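Putative exported protein (PDB 3OCJ) is of unknown function but carries a methyltransferase domain of the Rossmann-like class, and so probably is an S-adenosylmethionine-dependent methyltransferase. Local coordinates at residues Trp180-Asn194 / Arg212-Ser226. Residues are numbered along the deposited sequence; the frame is centred on the assembly and turned at random.
Sequences WKLDTREGYDLLTSN and RFWQALKPGGALVTS
Leu191 CD2 sits over one face of the Phe213 ring, 4.0 Å from the ring centroid and 13° off the ring normal, which qualifies as a CH-pi contact. Leu182 CD2 meets the same ring in its plane, at the CD1 edge, and Ser193 OG approaches CZ obliquely. Leu191 turns its CG away from the backbone N (chi1 -171°), which carries CD2 to 3.5 Å from Leu223 CD1, and the two leucines run alongside each other in the same direction. Farther along the helix, Ala216 CB packs 3.8 Å from Tyr188 CE2.

Polar bonds surround this apolar patch. On the helix side, beyond Phe213, Arg212 stretches its aliphatic part straight and reaches Leu182 O through NH1 at 2.8 Å; the acceptor lies near the guanidinium plane, but the donor stands well above the carbonyl plane, and a water links NH1 to Lys181 O. Where the helix ends, Ala216 O accepts two amides, Gly187 N at 2.8 Å and Tyr188 N at 3.1 Å. At the far end of the strands, Thr225 OG1 donates to Ser193 O, and Asn194 ND2 reaches Ser226 OG at 2.6 Å. Ser193 OG is held by Val125 O and by a water shared with Thr225 OG1.

Between these ends, Leu191 N to Ala222 O, Val224 N to Leu191 O and Ser193 N to Val224 O form a parallel ladder; the axes of strands 190-192 and 221-226 are 10° apart. The type II turn Lys218-Gly221 leads into strand 221-226. These parallel neighbours are joined by helix 203-216, packed through Phe213 and Ala216 on the face carrying Leu191 and Tyr188: a right-handed beta-alpha-beta crossover of the Rossmann-like methyltransferase sheet. Strand 188-192 lies between 121-124 and 221-226, antiparallel strand 298-302 flanks 221-226, and helix 96-115 touches Thr192 and Ser226.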
loop_
_atom_site.group_PDB
_atom_site.type_symbol
_atom_site.label_atom_id
_atom_site.label_comp_id
_atom_site.label_asym_id
_atom_site.label_seq_id
_atom_site.Cartn_x
_atom_site.Cartn_y
_atom_site.Cartn_z
ATOM N N TRP A 180 -9.341 11.218 -4.493
ATOM C CA TRP A 180 -9.763 12.174 -3.469
ATOM C C TRP A 180 -11.036 12.946 -3.828
ATOM O O TRP A 180 -11.612 13.623 -2.981
ATOM C CB TRP A 180 -8.624 13.156 -3.144
ATOM C CG TRP A 180 -7.402 12.471 -2.623
ATOM C CD1 TRP A 180 -6.311 12.083 -3.341
ATOM C CD2 TRP A 180 -7.160 12.058 -1.270
ATOM N NE1 TRP A 180 -5.397 11.473 -2.520
ATOM C CE2 TRP A 180 -5.897 11.434 -1.244
ATOM C CE3 TRP A 180 -7.887 12.164 -0.081
ATOM C CZ2 TRP A 180 -5.333 10.927 -0.070
ATOM C CZ3 TRP A 180 -7.331 11.666 1.078
ATOM C CH2 TRP A 180 -6.067 11.053 1.078
ATOM N N LYS A 181 -11.474 12.842 -5.082
ATOM C CA LYS A 181 -12.678 13.544 -5.540
ATOM C C LYS A 181 -13.810 12.566 -5.861
ATOM O O LYS A 181 -14.784 12.925 -6.523
ATOM C CB LYS A 181 -12.368 14.410 -6.769
ATOM C CG LYS A 181 -11.289 15.459 -6.557
ATOM C CD LYS A 181 -11.085 16.282 -7.833
ATOM C CE LYS A 181 -9.789 17.091 -7.806
ATOM N NZ LYS A 181 -8.776 16.600 -8.803
ATOM N N LEU A 182 -13.682 11.326 -5.394
ATOM C CA LEU A 182 -14.703 10.311 -5.632
ATOM C C LEU A 182 -16.088 10.853 -5.287
ATOM O O LEU A 182 -16.287 11.398 -4.207
ATOM C CB LEU A 182 -14.407 9.082 -4.771
ATOM C CG LEU A 182 -15.348 7.893 -4.941
ATOM C CD1 LEU A 182 -15.233 7.304 -6.339
ATOM C CD2 LEU A 182 -15.045 6.836 -3.888
ATOM N N ASP A 183 -17.053 10.699 -6.191
ATOM C CA ASP A 183 -18.385 11.238 -5.921
ATOM C C ASP A 183 -19.522 10.306 -6.333
ATOM O O ASP A 183 -20.667 10.730 -6.447
ATOM C CB ASP A 183 -18.550 12.632 -6.537
ATOM C CG ASP A 183 -18.566 12.610 -8.056
ATOM O OD1 ASP A 183 -18.391 11.528 -8.654
ATOM O OD2 ASP A 183 -18.756 13.690 -8.657
ATOM N N THR A 184 -19.195 9.033 -6.531
ATOM C CA THR A 184 -20.187 7.996 -6.798
ATOM C C THR A 184 -21.215 7.942 -5.677
ATOM O O THR A 184 -20.858 8.010 -4.502
ATOM C CB THR A 184 -19.518 6.608 -6.904
ATOM O OG1 THR A 184 -18.482 6.640 -7.898
ATOM C CG2 THR A 184 -20.542 5.529 -7.255
ATOM N N ARG A 185 -22.489 7.803 -6.038
ATOM C CA ARG A 185 -23.542 7.664 -5.041
ATOM C C ARG A 185 -24.163 6.277 -5.089
ATOM O O ARG A 185 -24.807 5.918 -6.073
ATOM C CB ARG A 185 -24.634 8.719 -5.247
ATOM C CG ARG A 185 -24.295 10.075 -4.659
ATOM C CD ARG A 185 -23.436 10.888 -5.602
ATOM N NE ARG A 185 -22.717 11.953 -4.907
ATOM C CZ ARG A 185 -23.270 13.094 -4.509
ATOM N NH1 ARG A 185 -22.535 14.005 -3.886
ATOM N NH2 ARG A 185 -24.558 13.324 -4.729
ATOM N N GLU A 186 -23.952 5.498 -4.032
ATOM C CA GLU A 186 -24.561 4.175 -3.909
ATOM C C GLU A 186 -24.380 3.326 -5.171
ATOM O O GLU A 186 -25.345 2.778 -5.715
ATOM C CB GLU A 186 -26.048 4.299 -3.545
ATOM C CG GLU A 186 -26.296 5.013 -2.221
ATOM C CD GLU A 186 -27.758 4.987 -1.797
ATOM O OE1 GLU A 186 -28.601 4.488 -2.571
ATOM O OE2 GLU A 186 -28.065 5.466 -0.686
ATOM N N GLY A 187 -23.135 3.216 -5.628
ATOM C CA GLY A 187 -22.819 2.442 -6.811
ATOM C C GLY A 187 -22.213 1.080 -6.534
ATOM O O GLY A 187 -22.255 0.198 -7.392
ATOM N N TYR A 188 -21.650 0.890 -5.343
ATOM C CA TYR A 188 -20.874 -0.323 -5.083
ATOM C C TYR A 188 -21.357 -1.098 -3.862
ATOM O O TYR A 188 -21.728 -0.511 -2.843
ATOM C CB TYR A 188 -19.381 0.005 -4.895
ATOM C CG TYR A 188 -18.852 1.051 -5.847
ATOM C CD1 TYR A 188 -19.026 0.921 -7.220
ATOM C CD2 TYR A 188 -18.162 2.160 -5.368
ATOM C CE1 TYR A 188 -18.544 1.881 -8.092
ATOM C CE2 TYR A 188 -17.674 3.122 -6.233
ATOM C CZ TYR A 188 -17.869 2.973 -7.584
ATOM O OH TYR A 188 -17.378 3.939 -8.439
ATOM N N ASP A 189 -21.297 -2.422 -3.949
ATOM C CA ASP A 189 -21.595 -3.265 -2.796
ATOM C C ASP A 189 -20.392 -3.399 -1.875
ATOM O O ASP A 189 -20.527 -3.548 -0.655
ATOM C CB ASP A 189 -22.028 -4.645 -3.274
ATOM C CG ASP A 189 -23.311 -4.593 -4.054
ATOM O OD1 ASP A 189 -24.367 -4.352 -3.430
ATOM O OD2 ASP A 189 -23.260 -4.762 -5.286
ATOM N N LEU A 190 -19.215 -3.367 -2.482
ATOM C CA LEU A 190 -17.958 -3.571 -1.783
ATOM C C LEU A 190 -16.942 -2.599 -2.354
ATOM O O LEU A 190 -16.889 -2.405 -3.572
ATOM C CB LEU A 190 -17.462 -4.994 -2.024
ATOM C CG LEU A 190 -17.619 -6.044 -0.933
ATOM C CD1 LEU A 190 -17.185 -7.391 -1.488
ATOM C CD2 LEU A 190 -16.780 -5.659 0.278
ATOM N N LEU A 191 -16.145 -1.974 -1.497
ATOM C CA LEU A 191 -15.097 -1.067 -1.966
ATOM C C LEU A 191 -13.831 -1.391 -1.195
ATOM O O LEU A 191 -13.858 -1.513 0.032
ATOM C CB LEU A 191 -15.502 0.403 -1.762
ATOM C CG LEU A 191 -14.580 1.456 -2.404
ATOM C CD1 LEU A 191 -15.316 2.750 -2.766
ATOM C CD2 LEU A 191 -13.362 1.770 -1.530
ATOM N N THR A 192 -12.733 -1.577 -1.912
ATOM C CA THR A 192 -11.453 -1.806 -1.274
ATOM C C THR A 192 -10.472 -0.665 -1.607
ATOM O O THR A 192 -10.469 -0.135 -2.726
ATOM C CB THR A 192 -10.892 -3.188 -1.657
ATOM O OG1 THR A 192 -9.666 -3.425 -0.957
ATOM C CG2 THR A 192 -10.676 -3.284 -3.160
ATOM N N SER A 193 -9.664 -0.286 -0.621
ATOM C CA SER A 193 -8.719 0.809 -0.770
ATOM C C SER A 193 -7.443 0.539 0.011
ATOM O O SER A 193 -7.489 0.262 1.208
ATOM C CB SER A 193 -9.341 2.121 -0.279
ATOM O OG SER A 193 -8.436 3.207 -0.457
ATOM N N ASN A 194 -6.312 0.636 -0.677
ATOM C CA ASN A 194 -5.012 0.538 -0.023
ATOM C C ASN A 194 -4.069 1.557 -0.635
ATOM O O ASN A 194 -4.041 1.725 -1.847
ATOM C CB ASN A 194 -4.445 -0.876 -0.196
ATOM C CG ASN A 194 -3.068 -1.040 0.425
ATOM O OD1 ASN A 194 -2.064 -1.208 -0.280
ATOM N ND2 ASN A 194 -3.007 -0.989 1.735
ATOM N N ARG A 212 -16.389 9.854 1.393
ATOM C CA ARG A 212 -16.666 9.601 -0.021
ATOM C C ARG A 212 -16.832 8.111 -0.286
ATOM O O ARG A 212 -17.707 7.706 -1.047
ATOM C CB ARG A 212 -15.576 10.216 -0.898
ATOM C CG ARG A 212 -15.638 11.738 -0.868
ATOM C CD ARG A 212 -14.503 12.405 -1.607
ATOM N NE ARG A 212 -14.646 13.856 -1.514
ATOM C CZ ARG A 212 -15.283 14.605 -2.406
ATOM N NH1 ARG A 212 -15.824 14.047 -3.480
ATOM N NH2 ARG A 212 -15.374 15.916 -2.226
ATOM N N PHE A 213 -16.021 7.287 0.371
ATOM C CA PHE A 213 -16.214 5.839 0.273
ATOM C C PHE A 213 -17.610 5.444 0.780
ATOM O O PHE A 213 -18.315 4.667 0.150
ATOM C CB PHE A 213 -15.162 5.088 1.089
ATOM C CG PHE A 213 -13.754 5.207 0.563
ATOM C CD1 PHE A 213 -13.494 5.585 -0.742
ATOM C CD2 PHE A 213 -12.679 4.897 1.395
ATOM C CE1 PHE A 213 -12.173 5.672 -1.204
ATOM C CE2 PHE A 213 -11.367 4.969 0.940
ATOM C CZ PHE A 213 -11.115 5.360 -0.360
ATOM N N TRP A 214 -18.008 5.975 1.928
ATOM C CA TRP A 214 -19.318 5.651 2.489
ATOM C C TRP A 214 -20.431 6.052 1.526
ATOM O O TRP A 214 -21.367 5.292 1.281
ATOM C CB TRP A 214 -19.484 6.372 3.820
ATOM C CG TRP A 214 -20.696 5.986 4.614
ATOM C CD1 TRP A 214 -20.752 5.088 5.644
ATOM C CD2 TRP A 214 -22.033 6.490 4.447
ATOM N NE1 TRP A 214 -22.043 5.014 6.136
ATOM C CE2 TRP A 214 -22.844 5.863 5.415
ATOM C CE3 TRP A 214 -22.619 7.419 3.575
ATOM C CZ2 TRP A 214 -24.208 6.130 5.536
ATOM C CZ3 TRP A 214 -23.982 7.679 3.699
ATOM C CH2 TRP A 214 -24.754 7.036 4.669
ATOM N N GLN A 215 -20.315 7.245 0.959
ATOM C CA GLN A 215 -21.328 7.731 0.031
ATOM C C GLN A 215 -21.403 6.870 -1.234
ATOM O O GLN A 215 -22.482 6.678 -1.800
ATOM C CB GLN A 215 -21.090 9.217 -0.267
ATOM C CG GLN A 215 -21.367 10.092 0.957
ATOM C CD GLN A 215 -20.849 11.517 0.831
ATOM O OE1 GLN A 215 -20.094 11.842 -0.084
ATOM N NE2 GLN A 215 -21.246 12.374 1.771
ATOM N N ALA A 216 -20.263 6.309 -1.643
ATOM C CA ALA A 216 -20.206 5.471 -2.839
ATOM C C ALA A 216 -20.793 4.074 -2.618
ATOM O O ALA A 216 -21.171 3.400 -3.576
ATOM C CB ALA A 216 -18.769 5.370 -3.352
ATOM N N LEU A 217 -20.883 3.639 -1.368
ATOM C CA LEU A 217 -21.417 2.305 -1.073
ATOM C C LEU A 217 -22.939 2.288 -1.071
ATOM O O LEU A 217 -23.587 3.259 -0.687
ATOM C CB LEU A 217 -20.892 1.797 0.271
ATOM C CG LEU A 217 -19.431 1.353 0.237
ATOM C CD1 LEU A 217 -18.880 1.211 1.654
ATOM C CD2 LEU A 217 -19.281 0.047 -0.530
ATOM N N LYS A 218 -23.504 1.180 -1.527
ATOM C CA LYS A 218 -24.922 0.926 -1.331
ATOM C C LYS A 218 -25.146 0.668 0.148
ATOM O O LYS A 218 -24.241 0.184 0.830
ATOM C CB LYS A 218 -25.348 -0.296 -2.138
ATOM C CG LYS A 218 -25.210 -0.123 -3.644
ATOM C CD LYS A 218 -25.705 -1.365 -4.370
ATOM C CE LYS A 218 -26.030 -1.067 -5.825
ATOM N NZ LYS A 218 -24.828 -0.655 -6.599
ATOM N N PRO A 219 -26.345 0.991 0.657
ATOM C CA PRO A 219 -26.664 0.664 2.049
ATOM C C PRO A 219 -26.463 -0.830 2.278
ATOM O O PRO A 219 -26.865 -1.627 1.425
ATOM C CB PRO A 219 -28.148 1.030 2.164
ATOM C CG PRO A 219 -28.351 2.090 1.126
ATOM C CD PRO A 219 -27.434 1.728 -0.012
ATOM N N GLY A 220 -25.841 -1.197 3.397
ATOM C CA GLY A 220 -25.505 -2.582 3.679
ATOM C C GLY A 220 -24.164 -3.012 3.105
ATOM O O GLY A 220 -23.708 -4.124 3.354
ATOM N N GLY A 221 -23.524 -2.135 2.341
ATOM C CA GLY A 221 -22.232 -2.443 1.741
ATOM C C GLY A 221 -21.076 -2.406 2.732
ATOM O O GLY A 221 -21.257 -2.118 3.916
ATOM N N ALA A 222 -19.881 -2.731 2.251
ATOM C CA ALA A 222 -18.713 -2.755 3.120
ATOM C C ALA A 222 -17.484 -2.166 2.461
ATOM O O ALA A 222 -17.312 -2.258 1.240
ATOM C CB ALA A 222 -18.411 -4.191 3.579
ATOM N N LEU A 223 -16.647 -1.568 3.304
ATOM C CA LEU A 223 -15.339 -1.046 2.927
ATOM C C LEU A 223 -14.259 -1.948 3.498
ATOM O O LEU A 223 -14.317 -2.317 4.669
ATOM C CB LEU A 223 -15.161 0.360 3.505
ATOM C CG LEU A 223 -13.762 0.977 3.429
ATOM C CD1 LEU A 223 -13.355 1.283 1.982
ATOM C CD2 LEU A 223 -13.729 2.239 4.281
ATOM N N VAL A 224 -13.268 -2.290 2.682
ATOM C CA VAL A 224 -12.077 -2.983 3.151
ATOM C C VAL A 224 -10.896 -2.058 2.918
ATOM O O VAL A 224 -10.557 -1.741 1.778
ATOM C CB VAL A 224 -11.857 -4.307 2.403
ATOM C CG1 VAL A 224 -10.562 -4.989 2.855
ATOM C CG2 VAL A 224 -13.060 -5.236 2.593
ATOM N N THR A 225 -10.276 -1.580 3.987
ATOM C CA THR A 225 -9.111 -0.727 3.819
ATOM C C THR A 225 -8.036 -1.088 4.845
ATOM O O THR A 225 -8.098 -2.160 5.460
ATOM C CB THR A 225 -9.493 0.782 3.794
ATOM O OG1 THR A 225 -8.379 1.575 3.358
ATOM C CG2 THR A 225 -10.001 1.281 5.136
ATOM N N SER A 226 -7.044 -0.223 5.001
ATOM C CA SER A 226 -5.859 -0.555 5.773
ATOM C C SER A 226 -5.206 0.717 6.267
ATOM O O SER A 226 -5.524 1.812 5.810
ATOM C CB SER A 226 -4.854 -1.288 4.905
ATOM O OG SER A 226 -4.463 -0.431 3.832
HETATM O O HOH W 1 -15.914 15.649 -6.179
HETATM O O HOH W 2 -18.605 9.197 -3.255
HETATM O O HOH W 3 -8.292 4.202 2.256
#